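Local coordinates for uncharacterized protein (Bacteroides eggerthii DSM 20697, PDB 4ECO), which is of unknown function but is built as a leucine-rich repeat protein and probably binds other proteins, at residues Ser605-Cys608 and Pro609-Ala613; Ala301-Gly304 and Glu305-Ile309. All coordinates share one frame; numbering follows the deposited sequence.

Interaction 1: Ser605-Cys608 and Pro609-Ala613; sequences SYVC and PYIEA
Val607 O accepts the backbone N-H of Ile611 at 2.9 Å, Val607 O to Ile611 N. The amide of Tyr610 adds a weak bond to the same oxygen. Cys608 O takes the straightest bond of the group: Glu612 N is 3.0 Å from Cys608 O, with an N-H...O angle of 167°. Ile611 N also leans weakly on Cys608 O, and its hydrogen is therefore shared between two carbonyls. Pro609 has no N-H to give. It stands in the first turn, where an N-H has no carbonyl of the helix's own to meet. Ala613 N is in turn taken by Pro609 O.

The side chains follow this turn. Ile611 CG1 points away from its own carbonyl carbon (chi1 -75°), which brings it over Val607 O. From there Ile611 CD1 reaches Val607 CG2 at 3.8 Å, the two side chains slanting across each other. Cut back to an alanine, Ile611 would lose CG1 and CD1, which would probably leave Val607 CG2 without this apolar partner. The Tyr610 ring turns an edge to Tyr606 O, with CD1 3.6 Å from that oxygen. Cys608 SG is anti to its backbone N (chi1 -178°) and lies 3.8 Å from Glu612 OE1, a contact and not a bond. Ser605 OG is hydrogen-bonded to Asp603.

Carbonyls that take the N-H four residues on, Val607 to Ile611 and Cys608 to Glu612, mark the first turn of an alpha-helix. Here a disulfide from Cys608 to Cys629 pins that turn near the C-terminal end of the repeat array. The turn leads from strand 601-603 into helix 608-612, with strand 617-619 following. Val607 touches Tyr616 just before that strand, and Tyr610 rests on Pro587 in a loop ahead of strand 591-593.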
loop_
_atom_site.group_PDB
_atom_site.type_symbol
_atom_site.label_atom_id
_atom_site.label_comp_id
_atom_site.label_asym_id
_atom_site.label_seq_id
_atom_site.Cartn_x
_atom_site.Cartn_y
_atom_site.Cartn_z
ATOM N N SER A 605 -20.214 43.163 -6.016
ATOM C CA SER A 605 -20.757 44.076 -5.002
ATOM C C SER A 605 -21.124 43.403 -3.701
ATOM O O SER A 605 -20.818 43.953 -2.643
ATOM C CB SER A 605 -22.007 44.764 -5.517
ATOM O OG SER A 605 -21.670 45.656 -6.561
ATOM N N TYR A 606 -21.779 42.229 -3.782
ATOM C CA TYR A 606 -22.297 41.487 -2.639
ATOM C C TYR A 606 -21.224 40.723 -1.891
ATOM O O TYR A 606 -21.372 40.501 -0.679
ATOM C CB TYR A 606 -23.394 40.495 -3.090
ATOM C CG TYR A 606 -24.670 41.106 -3.645
ATOM C CD1 TYR A 606 -25.059 42.399 -3.301
ATOM C CD2 TYR A 606 -25.540 40.353 -4.427
ATOM C CE1 TYR A 606 -26.247 42.950 -3.784
ATOM C CE2 TYR A 606 -26.746 40.884 -4.889
ATOM C CZ TYR A 606 -27.095 42.183 -4.568
ATOM O OH TYR A 606 -28.269 42.705 -5.065
ATOM N N VAL A 607 -20.165 40.308 -2.591
ATOM C CA VAL A 607 -19.101 39.509 -1.974
ATOM C C VAL A 607 -17.994 40.423 -1.407
ATOM O O VAL A 607 -17.193 39.954 -0.599
ATOM C CB VAL A 607 -18.522 38.434 -2.939
ATOM C CG1 VAL A 607 -19.614 37.466 -3.386
ATOM C CG2 VAL A 607 -17.826 39.054 -4.141
ATOM N N CYS A 608 -17.975 41.719 -1.796
ATOM C CA CYS A 608 -16.960 42.670 -1.368
ATOM C C CYS A 608 -16.833 42.732 0.178
ATOM O O CYS A 608 -15.732 42.498 0.668
ATOM C CB CYS A 608 -17.230 44.046 -1.955
ATOM S SG CYS A 608 -15.976 45.279 -1.527
ATOM N N PRO A 609 -17.892 43.005 0.991
ATOM C CA PRO A 609 -17.681 43.061 2.450
ATOM C C PRO A 609 -17.139 41.758 3.024
ATOM O O PRO A 609 -16.478 41.792 4.053
ATOM C CB PRO A 609 -19.068 43.368 3.006
ATOM C CG PRO A 609 -20.008 43.102 1.913
ATOM C CD PRO A 609 -19.287 43.370 0.653
ATOM N N TYR A 610 -17.378 40.625 2.339
ATOM C CA TYR A 610 -16.865 39.315 2.727
ATOM C C TYR A 610 -15.383 39.206 2.401
ATOM O O TYR A 610 -14.629 38.545 3.124
ATOM C CB TYR A 610 -17.651 38.214 2.024
ATOM C CG TYR A 610 -19.024 37.986 2.624
ATOM C CD1 TYR A 610 -20.133 38.739 2.206
ATOM C CD2 TYR A 610 -19.219 37.038 3.628
ATOM C CE1 TYR A 610 -21.398 38.543 2.770
ATOM C CE2 TYR A 610 -20.483 36.820 4.180
ATOM C CZ TYR A 610 -21.570 37.556 3.730
ATOM O OH TYR A 610 -22.800 37.303 4.262
ATOM N N ILE A 611 -14.963 39.853 1.307
ATOM C CA ILE A 611 -13.575 39.885 0.863
ATOM C C ILE A 611 -12.772 40.676 1.917
ATOM O O ILE A 611 -11.848 40.117 2.522
ATOM C CB ILE A 611 -13.487 40.472 -0.582
ATOM C CG1 ILE A 611 -13.978 39.422 -1.612
ATOM C CG2 ILE A 611 -12.065 40.947 -0.927
ATOM C CD1 ILE A 611 -14.246 39.922 -3.023
ATOM N N GLU A 612 -13.203 41.923 2.208
ATOM C CA GLU A 612 -12.579 42.832 3.180
ATOM C C GLU A 612 -12.497 42.218 4.590
ATOM O O GLU A 612 -11.518 42.463 5.291
ATOM C CB GLU A 612 -13.332 44.158 3.232
ATOM C CG GLU A 612 -13.239 44.944 1.931
ATOM C CD GLU A 612 -14.091 46.195 1.820
ATOM O OE1 GLU A 612 -15.296 46.133 2.163
ATOM O OE2 GLU A 612 -13.572 47.219 1.316
ATOM N N ALA A 613 -13.477 41.373 4.974
ATOM C CA ALA A 613 -13.526 40.682 6.272
ATOM C C ALA A 613 -12.630 39.433 6.305
ATOM O O ALA A 613 -12.507 38.795 7.359
ATOM C CB ALA A 613 -14.960 40.283 6.586
#

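Interaction 2: Ala301-Gly304 and Glu305-Ile309; sequences APVG and EKIQI
Val303 O is gripped by two backbone amides. Lys306 N lies 2.8 Å from Val303 O, and Ile307 N lies 3.1 Å from Val303 O. The two donors come from different directions. Ile307 N stands almost in line with the carbonyl bond, at a C=O...N angle of 170°. Lys306 N sits above the carbonyl plane, 61° out of it, and is not on a lone pair. One carbonyl thus satisfies two successive N-H groups where the chain turns. A weak bond, Glu305 N to Pro302 O at 3.5 Å, precedes it. Gly304 N is satisfied within 301-304 by Ala301 O.

The side chains of Glu305, Lys306 and Ile307 gather round the same carbonyls. Ile307 CG1 is anti to its own carbonyl carbon (chi1 -66°), and this lays it 3.4 Å from Val303 O. Ile307 CG1 also meets Val303 CG2 at 4.2 Å, a loose apolar contact. Lys306 CB lies 3.4 Å from Val303 O. The Lys306 chain then bends beyond CG and carries the amine away from the turn, where it makes a long, weak ion pair with Glu274. Glu305 CB comes 3.5 Å from Pro302 O, while the rest of that side chain runs on extended.

Outside the turn, Val303 touches Met275, and Ile307 touches Ile278 of strand 277-279 and Met329. This is consistent with both side chains facing the hydrophobic core of the repeat.

A tight turn links the end of helix 288-300 to strand 309-311. This strand is parallel to 277-279 and 334-336. Such a return from the convex side to the short parallel strands is characteristic of a leucine-rich repeat solenoid.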
loop_
_atom_site.group_PDB
_atom_site.type_symbol
_atom_site.label_atom_id
_atom_site.label_comp_id
_atom_site.label_asym_id
_atom_site.label_seq_id
_atom_site.Cartn_x
_atom_site.Cartn_y
_atom_site.Cartn_z
ATOM N N ALA A 301 5.633 -27.086 -0.758
ATOM C CA ALA A 301 6.027 -27.645 0.540
ATOM C C ALA A 301 4.830 -27.616 1.523
ATOM O O ALA A 301 3.861 -26.892 1.249
ATOM C CB ALA A 301 7.217 -26.876 1.113
ATOM N N PRO A 302 4.850 -28.390 2.651
ATOM C CA PRO A 302 3.690 -28.380 3.575
ATOM C C PRO A 302 3.355 -27.003 4.138
ATOM O O PRO A 302 2.186 -26.773 4.470
ATOM C CB PRO A 302 4.126 -29.322 4.701
ATOM C CG PRO A 302 5.108 -30.256 4.041
ATOM C CD PRO A 302 5.869 -29.370 3.095
ATOM N N VAL A 303 4.362 -26.085 4.202
ATOM C CA VAL A 303 4.255 -24.700 4.683
ATOM C C VAL A 303 3.346 -23.857 3.733
ATOM O O VAL A 303 2.748 -22.878 4.204
ATOM C CB VAL A 303 5.658 -24.053 4.877
ATOM C CG1 VAL A 303 6.381 -23.780 3.559
ATOM C CG2 VAL A 303 5.584 -22.796 5.727
ATOM N N GLY A 304 3.239 -24.253 2.450
ATOM C CA GLY A 304 2.419 -23.573 1.443
ATOM C C GLY A 304 0.980 -23.418 1.886
ATOM O O GLY A 304 0.379 -22.339 1.763
ATOM N N GLU A 305 0.460 -24.502 2.478
ATOM C CA GLU A 305 -0.871 -24.589 3.060
ATOM C C GLU A 305 -1.061 -23.684 4.286
ATOM O O GLU A 305 -2.208 -23.490 4.711
ATOM C CB GLU A 305 -1.130 -26.018 3.515
ATOM C CG GLU A 305 -1.165 -27.076 2.438
ATOM C CD GLU A 305 -1.582 -28.420 3.008
ATOM O OE1 GLU A 305 -2.370 -28.445 3.983
ATOM O OE2 GLU A 305 -1.129 -29.453 2.470
ATOM N N LYS A 306 0.054 -23.191 4.896
ATOM C CA LYS A 306 -0.001 -22.421 6.145
ATOM C C LYS A 306 0.176 -20.911 5.949
ATOM O O LYS A 306 -0.364 -20.157 6.757
ATOM C CB LYS A 306 1.062 -22.919 7.155
ATOM C CG LYS A 306 0.920 -24.383 7.598
ATOM C CD LYS A 306 -0.287 -24.637 8.490
ATOM C CE LYS A 306 -0.411 -26.088 8.890
ATOM N NZ LYS A 306 -1.623 -26.339 9.730
ATOM N N ILE A 307 0.942 -20.474 4.925
ATOM C CA ILE A 307 1.265 -19.061 4.657
ATOM C C ILE A 307 -0.024 -18.256 4.470
ATOM O O ILE A 307 -0.948 -18.695 3.789
ATOM C CB ILE A 307 2.219 -18.951 3.433
ATOM C CG1 ILE A 307 3.596 -19.604 3.778
ATOM C CG2 ILE A 307 2.403 -17.500 2.999
ATOM C CD1 ILE A 307 4.509 -19.979 2.632
ATOM N N GLN A 308 -0.087 -17.095 5.118
ATOM C CA GLN A 308 -1.246 -16.200 5.125
ATOM C C GLN A 308 -0.923 -14.822 4.546
ATOM O O GLN A 308 -1.830 -14.168 4.029
ATOM C CB GLN A 308 -1.778 -16.036 6.569
ATOM C CG GLN A 308 -2.437 -17.300 7.118
ATOM C CD GLN A 308 -2.887 -17.234 8.562
ATOM O OE1 GLN A 308 -2.387 -16.467 9.379
ATOM N NE2 GLN A 308 -3.788 -18.133 8.937
ATOM N N ILE A 309 0.349 -14.358 4.688
ATOM C CA ILE A 309 0.807 -13.030 4.236
ATOM C C ILE A 309 2.101 -13.172 3.455
ATOM O O ILE A 309 3.034 -13.789 3.941
ATOM C CB ILE A 309 0.988 -12.040 5.434
ATOM C CG1 ILE A 309 -0.243 -12.041 6.377
ATOM C CG2 ILE A 309 1.337 -10.622 4.947
ATOM C CD1 ILE A 309 0.021 -11.550 7.770
#

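Interaction 2 comes first along the chain and interaction 1 follows near the C-terminus. Their centres are 66 Å apart, and their nearest atoms are about 51 Å apart, so they do not touch. They lie on opposite sides of the chain's centre. Both are short turns beside the succession of parallel strands of the leucine-rich repeat fold. Residues 301-309 lead from helix 288-300 into strand 309-311, whereas residues 605-613 leave strand 601-603 and enter helix 608-612. Interaction 2 therefore belongs to the N-terminal half of the strand series, interaction 1 to its far end, where a disulfide ties the helix to the C-terminal region.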